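Local coordinates for cell shape determining protein MreC (Streptococcus pneumoniae, PDB 2QF4) that helps form and maintain cell shape, probably as part of the elongasome that synthesizes peripheral peptidoglycan, at residues Q23-E37 with V54-N66. Numbering follows the deposited sequence.
Sequences QELTLDAGRSKGASE and VEENSTIVNLLTN
Strands 24-27 and 59-63 run antiparallel as neighbours in the first of the two six-stranded barrels of the major periplasmic domain of MreC, with Leu25 paired to Val61 and Leu27 to Thr59 by reciprocal backbone hydrogen bonds. Leu25, Leu27, Thr59 and Val61 share one face of this ladder, where Leu27 CD1 meets Val61 CG2 at 4.0 Å and Leu63 CD2 packs against Leu25 CG. Ile161 of strand 160-166 touches Leu25 and Leu27, and Leu163 touches Leu27 and Thr59. Glu24, Thr26, Ile60 and Asn62 lie on the other face; there a water donates to Glu24 OE1 and accepts from Asn62 ND2, while Ile60 CG2 rests 3.6 Å from that same carboxylate oxygen.

A type I turn from Leu63 to Asn66 brings the Asn66 amide back onto the Gln23 backbone. Its OD1 accepts from Gln23 N at 2.8 Å on a lone pair, and its ND2 gives an in-plane bond to Gln23 O, also at 2.8 Å. ND2 further donates to Leu63 O, and these three bonds together fix the amide's rotation. Leu63 N is a second donor to Gln23 O.

Two barrels of this kind make up the alpha-lytic protease fold, and at the opposite end of the strand pair the two segments continue into loops that pack side by side through Gly30-Ser32 and Glu55-Asn57. With chi1 at -62°, Thr59 turns OG1 beside its own backbone N, from where it donates to Ala29 O at 2.7 Å. Gly30 CA lies 3.6 Å from Glu55 O, and Arg31 N donates to Glu55 O along a nearly straight line (175°). Val54 CG1 lies over one face of the Arg31 guanidinium, toward its rim; Arg31 NH2 makes a weak bond to Val54 O. Ser32 N is held by Glu56 O at 3.0 Å.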
ATOM      1  N   GLN A  23      13.994   0.539   1.165  1.00 10.19           N
ATOM      2  CA  GLN A  23      13.434   1.761   0.604  1.00 11.18           C
ATOM      3  C   GLN A  23      12.425   2.362   1.551  1.00 10.37           C
ATOM      4  O   GLN A  23      11.439   1.743   1.895  1.00  9.61           O
ATOM      5  CB  GLN A  23      12.853   1.461  -0.760  1.00 11.74           C
ATOM      6  CG  GLN A  23      13.955   0.940  -1.702  1.00 16.06           C
ATOM      7  CD  GLN A  23      13.476   0.417  -3.010  1.00 18.15           C
ATOM      8  OE1 GLN A  23      13.985  -0.617  -3.460  1.00 25.72           O
ATOM      9  NE2 GLN A  23      12.580   1.068  -3.626  1.00 21.15           N
ATOM     10  N   GLU A  24      12.729   3.564   1.981  1.00  9.89           N
ATOM     11  CA  GLU A  24      11.971   4.209   3.033  1.00  9.60           C
ATOM     12  C   GLU A  24      12.183   5.690   3.010  1.00  9.42           C
ATOM     13  O   GLU A  24      13.156   6.188   2.465  1.00 10.32           O
ATOM     14  CB  GLU A  24      12.366   3.638   4.381  1.00 10.56           C
ATOM     15  CG  GLU A  24      13.781   3.927   4.755  1.00 12.44           C
ATOM     16  CD  GLU A  24      14.073   3.585   6.184  1.00 13.75           C
ATOM     17  OE1 GLU A  24      13.567   2.557   6.733  1.00 15.52           O
ATOM     18  OE2 GLU A  24      14.902   4.321   6.754  1.00 19.54           O
ATOM     19  N   LEU A  25      11.259   6.390   3.645  1.00  8.90           N
ATOM     20  CA  LEU A  25      11.313   7.840   3.822  1.00  9.50           C
ATOM     21  C   LEU A  25      11.069   8.139   5.288  1.00  8.80           C
ATOM     22  O   LEU A  25      10.364   7.424   5.992  1.00 10.15           O
ATOM     23  CB  LEU A  25      10.153   8.548   3.032  1.00 11.31           C
ATOM     24  CG  LEU A  25       9.989   8.284   1.556  1.00 13.15           C
ATOM     25  CD1 LEU A  25       8.767   8.959   1.074  1.00 12.60           C
ATOM     26  CD2 LEU A  25      11.257   8.777   0.799  1.00 14.26           C
ATOM     27  N   THR A  26      11.656   9.232   5.763  1.00  8.88           N
ATOM     28  CA  THR A  26      11.351   9.802   7.074  1.00  9.17           C
ATOM     29  C   THR A  26      10.661  11.123   6.879  1.00  8.48           C
ATOM     30  O   THR A  26      11.134  11.984   6.113  1.00  9.04           O
ATOM     31  CB  THR A  26      12.628  10.008   7.916  1.00  9.09           C
ATOM     32  OG1 THR A  26      13.323   8.779   7.985  1.00 11.91           O
ATOM     33  CG2 THR A  26      12.278  10.493   9.313  1.00 10.81           C
ATOM     34  N   LEU A  27       9.552  11.295   7.598  1.00  9.13           N
ATOM     35  CA  LEU A  27       8.769  12.507   7.617  1.00  9.23           C
ATOM     36  C   LEU A  27       8.985  13.259   8.929  1.00  9.86           C
ATOM     37  O   LEU A  27       9.226  12.660   9.977  1.00 10.43           O
ATOM     38  CB  LEU A  27       7.272  12.184   7.451  1.00  9.05           C
ATOM     39  CG  LEU A  27       6.911  11.276   6.308  1.00  9.23           C
ATOM     40  CD1 LEU A  27       5.374  11.041   6.300  1.00 10.69           C
ATOM     41  CD2 LEU A  27       7.388  11.844   5.008  1.00 11.99           C
ATOM     42  N   ASP A  28       8.857  14.578   8.862  1.00  9.68           N
ATOM     43  CA  ASP A  28       9.075  15.475   9.998  1.00 10.91           C
ATOM     44  C   ASP A  28       7.856  15.717  10.874  1.00 11.25           C
ATOM     45  O   ASP A  28       7.788  16.753  11.509  1.00 12.90           O
ATOM     46  CB  ASP A  28       9.675  16.794   9.527  1.00 11.00           C
ATOM     47  CG  ASP A  28       8.734  17.640   8.694  1.00 10.30           C
ATOM     48  OD1 ASP A  28       7.609  17.218   8.379  1.00 10.80           O
ATOM     49  OD2 ASP A  28       9.186  18.764   8.345  1.00 12.41           O
ATOM     50  N   ALA A  29       6.967  14.743  11.018  1.00 11.82           N
ATOM     51  CA  ALA A  29       5.856  14.771  11.990  1.00 12.32           C
ATOM     52  C   ALA A  29       5.837  13.364  12.552  1.00 13.27           C
ATOM     53  O   ALA A  29       5.948  12.400  11.793  1.00 12.76           O
ATOM     54  CB  ALA A  29       4.589  15.193  11.356  1.00 14.17           C
ATOM     55  N   GLY A  30       5.544  13.192  13.834  1.00 14.53           N
ATOM     56  CA  GLY A  30       4.839  12.054  14.274  1.00 15.25           C
ATOM     57  C   GLY A  30       3.785  12.118  15.302  1.00 14.79           C
ATOM     58  O   GLY A  30       2.792  12.721  15.028  1.00 15.96           O
ATOM     59  N   ARG A  31       3.961  11.363  16.377  1.00 17.73           N
ATOM     60  CA  ARG A  31       2.839  11.118  17.293  1.00 19.35           C
ATOM     61  C   ARG A  31       2.317  12.405  17.900  1.00 19.70           C
ATOM     62  O   ARG A  31       1.101  12.559  18.080  1.00 20.35           O
ATOM     63  CB  ARG A  31       3.243  10.147  18.394  1.00 19.99           C
ATOM     64  CG  ARG A  31       2.214   9.572  19.345  0.50 20.22           C
ATOM     65  CD  ARG A  31       2.940   8.601  20.300  0.50 23.42           C
ATOM     66  NE  ARG A  31       3.344   7.352  19.630  0.50 23.83           N
ATOM     67  CZ  ARG A  31       4.592   6.910  19.457  0.50 24.32           C
ATOM     68  NH1 ARG A  31       5.649   7.586  19.901  0.50 22.21           N
ATOM     69  NH2 ARG A  31       4.789   5.758  18.819  0.50 27.46           N
ATOM     70  N   SER A  32       3.218  13.363  18.152  1.00 19.30           N
ATOM     71  CA  SER A  32       2.802  14.642  18.741  1.00 19.49           C
ATOM     72  C   SER A  32       1.820  15.400  17.843  1.00 19.58           C
ATOM     73  O   SER A  32       1.094  16.286  18.335  1.00 21.70           O
ATOM     74  CB  SER A  32       4.017  15.500  19.050  1.00 19.29           C
ATOM     75  OG  SER A  32       4.603  16.021  17.867  1.00 21.11           O
ATOM     76  N   LYS A  33       1.813  15.070  16.541  1.00 19.75           N
ATOM     77  CA  LYS A  33       0.890  15.653  15.577  1.00 20.11           C
ATOM     78  C   LYS A  33      -0.146  14.673  15.026  1.00 19.92           C
ATOM     79  O   LYS A  33      -0.892  15.000  14.119  1.00 21.36           O
ATOM     80  CB  LYS A  33       1.664  16.301  14.430  1.00 20.96           C
ATOM     81  CG  LYS A  33       2.196  17.650  14.783  1.00 22.57           C
ATOM     82  CD  LYS A  33       3.132  18.184  13.747  1.00 23.20           C
ATOM     83  CE  LYS A  33       3.631  19.568  14.151  1.00 24.42           C
ATOM     84  NZ  LYS A  33       4.590  20.104  13.135  1.00 26.92           N
ATOM     85  N   GLY A  34      -0.222  13.502  15.635  1.00 20.08           N
ATOM     86  CA  GLY A  34      -1.296  12.563  15.336  1.00 19.39           C
ATOM     87  C   GLY A  34      -0.940  11.386  14.447  1.00 18.34           C
ATOM     88  O   GLY A  34      -1.825  10.618  14.070  1.00 19.31           O
ATOM     89  N   ALA A  35       0.334  11.211  14.110  1.00 16.60           N
ATOM     90  CA  ALA A  35       0.733  10.033  13.344  1.00 16.02           C
ATOM     91  C   ALA A  35       0.421   8.784  14.168  1.00 17.04           C
ATOM     92  O   ALA A  35       0.603   8.774  15.405  1.00 18.67           O
ATOM     93  CB  ALA A  35       2.207  10.119  13.012  1.00 14.96           C
ATOM     94  N   SER A  36      -0.085   7.758  13.470  1.00 16.68           N
ATOM     95  CA  SER A  36      -0.461   6.477  14.080  1.00 17.46           C
ATOM     96  C   SER A  36       0.062   5.299  13.261  1.00 17.14           C
ATOM     97  O   SER A  36       0.343   5.372  12.060  1.00 16.96           O
ATOM     98  CB  SER A  36      -1.997   6.350  14.320  1.00 17.86           C
ATOM     99  OG  SER A  36      -2.824   6.627  13.196  1.00 21.33           O
ATOM    100  N   GLU A  37       0.117   4.167  13.938  1.00 17.71           N
ATOM    101  CA  GLU A  37       0.694   2.977  13.382  1.00 18.40           C
ATOM    102  C   GLU A  37      -0.255   2.308  12.339  1.00 15.70           C
ATOM    103  O   GLU A  37       0.203   1.443  11.601  1.00 19.39           O
ATOM    104  CB  GLU A  37       1.032   1.927  14.485  1.00 19.82           C
ATOM    105  CG  GLU A  37       0.950   2.274  15.978  0.50 22.65           C
ATOM    106  CD  GLU A  37       1.742   3.477  16.441  0.50 23.26           C
ATOM    107  OE1 GLU A  37       2.975   3.391  16.586  0.50 26.37           O
ATOM    108  OE2 GLU A  37       1.099   4.491  16.747  0.50 24.85           O
ATOM    109  N   VAL A  54       6.472   5.100  14.296  1.00 15.70           N
ATOM    110  CA  VAL A  54       6.096   6.426  14.743  1.00 16.06           C
ATOM    111  C   VAL A  54       6.980   6.821  15.924  1.00 16.83           C
ATOM    112  O   VAL A  54       7.010   6.107  16.941  1.00 18.24           O
ATOM    113  CB  VAL A  54       4.622   6.462  15.157  1.00 16.95           C
ATOM    114  CG1 VAL A  54       4.242   7.846  15.626  1.00 18.15           C
ATOM    115  CG2 VAL A  54       3.723   5.991  13.980  1.00 18.06           C
ATOM    116  N   GLU A  55       7.705   7.927  15.790  1.00 16.31           N
ATOM    117  CA  GLU A  55       8.419   8.555  16.914  1.00 17.07           C
ATOM    118  C   GLU A  55       7.632   9.775  17.347  1.00 16.60           C
ATOM    119  O   GLU A  55       6.619  10.107  16.778  1.00 16.60           O
ATOM    120  CB  GLU A  55       9.845   8.931  16.536  1.00 18.61           C
ATOM    121  CG  GLU A  55      10.682   7.792  15.950  1.00 23.41           C
ATOM    122  CD  GLU A  55      10.974   6.673  16.921  0.50 27.03           C
ATOM    123  OE1 GLU A  55      12.119   6.603  17.423  0.50 29.67           O
ATOM    124  OE2 GLU A  55      10.066   5.843  17.164  0.50 29.61           O
ATOM    125  N   GLU A  56       8.087  10.460  18.399  1.00 18.42           N
ATOM    126  CA  GLU A  56       7.324  11.612  18.883  1.00 17.26           C
ATOM    127  C   GLU A  56       7.213  12.700  17.823  1.00 15.36           C
ATOM    128  O   GLU A  56       6.149  13.295  17.652  1.00 16.38           O
ATOM    129  CB  GLU A  56       7.926  12.191  20.157  1.00 18.96           C
ATOM    130  CG  GLU A  56       7.136  13.362  20.771  1.00 21.18           C
ATOM    131  CD  GLU A  56       5.759  12.989  21.285  1.00 25.99           C
ATOM    132  OE1 GLU A  56       5.422  11.788  21.316  1.00 27.60           O
ATOM    133  OE2 GLU A  56       5.009  13.921  21.672  1.00 29.14           O
ATOM    134  N   ASN A  57       8.299  12.950  17.072  1.00 15.48           N
ATOM    135  CA  ASN A  57       8.302  14.046  16.098  1.00 15.27           C
ATOM    136  C   ASN A  57       8.652  13.663  14.658  1.00 14.23           C
ATOM    137  O   ASN A  57       8.848  14.539  13.824  1.00 15.54           O
ATOM    138  CB  ASN A  57       9.220  15.180  16.590  1.00 16.35           C
ATOM    139  CG  ASN A  57       8.732  15.790  17.870  1.00 20.20           C
ATOM    140  OD1 ASN A  57       7.603  16.268  17.947  1.00 23.41           O
ATOM    141  ND2 ASN A  57       9.553  15.749  18.884  1.00 25.31           N
ATOM    142  N   SER A  58       8.725  12.365  14.370  1.00 13.20           N
ATOM    143  CA  SER A  58       9.023  11.875  13.027  1.00 12.56           C
ATOM    144  C   SER A  58       8.332  10.557  12.840  1.00 11.74           C
ATOM    145  O   SER A  58       7.942   9.896  13.817  1.00 12.90           O
ATOM    146  CB  SER A  58      10.539  11.706  12.829  1.00 12.54           C
ATOM    147  OG  SER A  58      11.113  10.753  13.710  1.00 16.08           O
ATOM    148  N   THR A  59       8.229  10.163  11.574  1.00 10.90           N
ATOM    149  CA  THR A  59       7.578   8.926  11.166  1.00 10.31           C
ATOM    150  C   THR A  59       8.385   8.329  10.014  1.00  9.50           C
ATOM    151  O   THR A  59       8.780   9.023   9.100  1.00  9.55           O
ATOM    152  CB  THR A  59       6.140   9.192  10.652  1.00 10.43           C
ATOM    153  OG1 THR A  59       5.368   9.752  11.708  1.00 12.60           O
ATOM    154  CG2 THR A  59       5.432   7.922  10.193  1.00 11.38           C
ATOM    155  N   ILE A  60       8.635   7.029  10.065  1.00  9.95           N
ATOM    156  CA  ILE A  60       9.276   6.319   8.969  1.00 10.69           C
ATOM    157  C   ILE A  60       8.194   5.584   8.156  1.00  9.21           C
ATOM    158  O   ILE A  60       7.295   4.926   8.715  1.00  9.89           O
ATOM    159  CB  ILE A  60      10.334   5.304   9.447  1.00 12.17           C
ATOM    160  CG1 ILE A  60      11.376   6.005  10.345  1.00 15.48           C
ATOM    161  CG2 ILE A  60      10.989   4.632   8.219  1.00 12.96           C
ATOM    162  CD1 ILE A  60      12.496   5.079  10.826  1.00 17.74           C
ATOM    163  N   VAL A  61       8.298   5.732   6.846  1.00  8.80           N
ATOM    164  CA  VAL A  61       7.394   5.132   5.877  1.00  8.75           C
ATOM    165  C   VAL A  61       8.163   4.096   5.062  1.00  8.64           C
ATOM    166  O   VAL A  61       9.201   4.408   4.479  1.00  9.71           O
ATOM    167  CB  VAL A  61       6.810   6.191   4.934  1.00  8.96           C
ATOM    168  CG1 VAL A  61       6.017   5.551   3.766  1.00  9.88           C
ATOM    169  CG2 VAL A  61       5.945   7.169   5.716  1.00  9.92           C
ATOM    170  N   ASN A  62       7.669   2.857   5.049  1.00  8.45           N
ATOM    171  CA  ASN A  62       8.213   1.776   4.248  1.00  8.44           C
ATOM    172  C   ASN A  62       7.594   1.814   2.878  1.00  8.24           C
ATOM    173  O   ASN A  62       6.365   1.748   2.745  1.00  8.51           O
ATOM    174  CB  ASN A  62       7.908   0.456   4.901  1.00  9.45           C
ATOM    175  CG  ASN A  62       8.686  -0.654   4.284  1.00 12.03           C
ATOM    176  OD1 ASN A  62       8.113  -1.590   3.761  1.00 17.33           O
ATOM    177  ND2 ASN A  62       9.993  -0.527   4.280  1.00 12.84           N
ATOM    178  N   LEU A  63       8.426   1.958   1.857  1.00  8.19           N
ATOM    179  CA  LEU A  63       7.888   2.133   0.525  1.00  7.85           C
ATOM    180  C   LEU A  63       7.393   0.804  -0.075  1.00  8.00           C
ATOM    181  O   LEU A  63       7.869  -0.275   0.244  1.00  8.41           O
ATOM    182  CB  LEU A  63       8.916   2.813  -0.403  1.00  8.73           C
ATOM    183  CG  LEU A  63       9.302   4.250   0.021  1.00  8.92           C
ATOM    184  CD1 LEU A  63      10.380   4.798  -0.927  1.00 11.32           C
ATOM    185  CD2 LEU A  63       8.106   5.192  -0.018  1.00 10.82           C
ATOM    186  N   LEU A  64       6.517   0.924  -1.054  1.00  8.12           N
ATOM    187  CA  LEU A  64       5.971  -0.255  -1.733  1.00  8.36           C
ATOM    188  C   LEU A  64       6.932  -0.942  -2.682  1.00  8.45           C
ATOM    189  O   LEU A  64       6.650  -2.042  -3.150  1.00  8.78           O
ATOM    190  CB  LEU A  64       4.728   0.133  -2.545  1.00  8.61           C
ATOM    191  CG  LEU A  64       3.494   0.595  -1.773  1.00  9.35           C
ATOM    192  CD1 LEU A  64       2.342   0.783  -2.784  1.00 11.42           C
ATOM    193  CD2 LEU A  64       3.092  -0.362  -0.653  1.00 10.10           C
ATOM    194  N   THR A  65       8.050  -0.312  -2.993  1.00  9.13           N
ATOM    195  CA  THR A  65       9.026  -0.862  -3.937  1.00  9.23           C
ATOM    196  C   THR A  65      10.071  -1.777  -3.289  1.00  9.63           C
ATOM    197  O   THR A  65      10.968  -2.225  -3.973  1.00 11.21           O
ATOM    198  CB  THR A  65       9.678   0.289  -4.686  1.00 10.56           C
ATOM    199  OG1 THR A  65      10.160   1.243  -3.728  1.00 12.36           O
ATOM    200  CG2 THR A  65       8.669   0.966  -5.629  1.00 12.50           C
ATOM    201  N   ASN A  66       9.910  -2.098  -2.001  1.00  9.72           N
ATOM    202  CA  ASN A  66      10.777  -3.075  -1.359  1.00  9.61           C
ATOM    203  C   ASN A  66      10.550  -4.481  -1.874  1.00  9.04           C
ATOM    204  O   ASN A  66       9.426  -4.925  -2.065  1.00  8.87           O
ATOM    205  CB  ASN A  66      10.627  -3.008   0.138  1.00  9.89           C
ATOM    206  CG  ASN A  66      11.322  -1.820   0.681  1.00 11.78           C
ATOM    207  OD1 ASN A  66      12.563  -1.762   0.664  1.00 13.56           O
ATOM    208  ND2 ASN A  66      10.569  -0.841   1.141  1.00 11.11           N
TER
HETATM  209  O   HOH W   1      10.895   1.297   6.799  1.00 32.05           O
HETATM  210  O   HOH W   2       5.623   2.782  15.877  1.00 24.51           O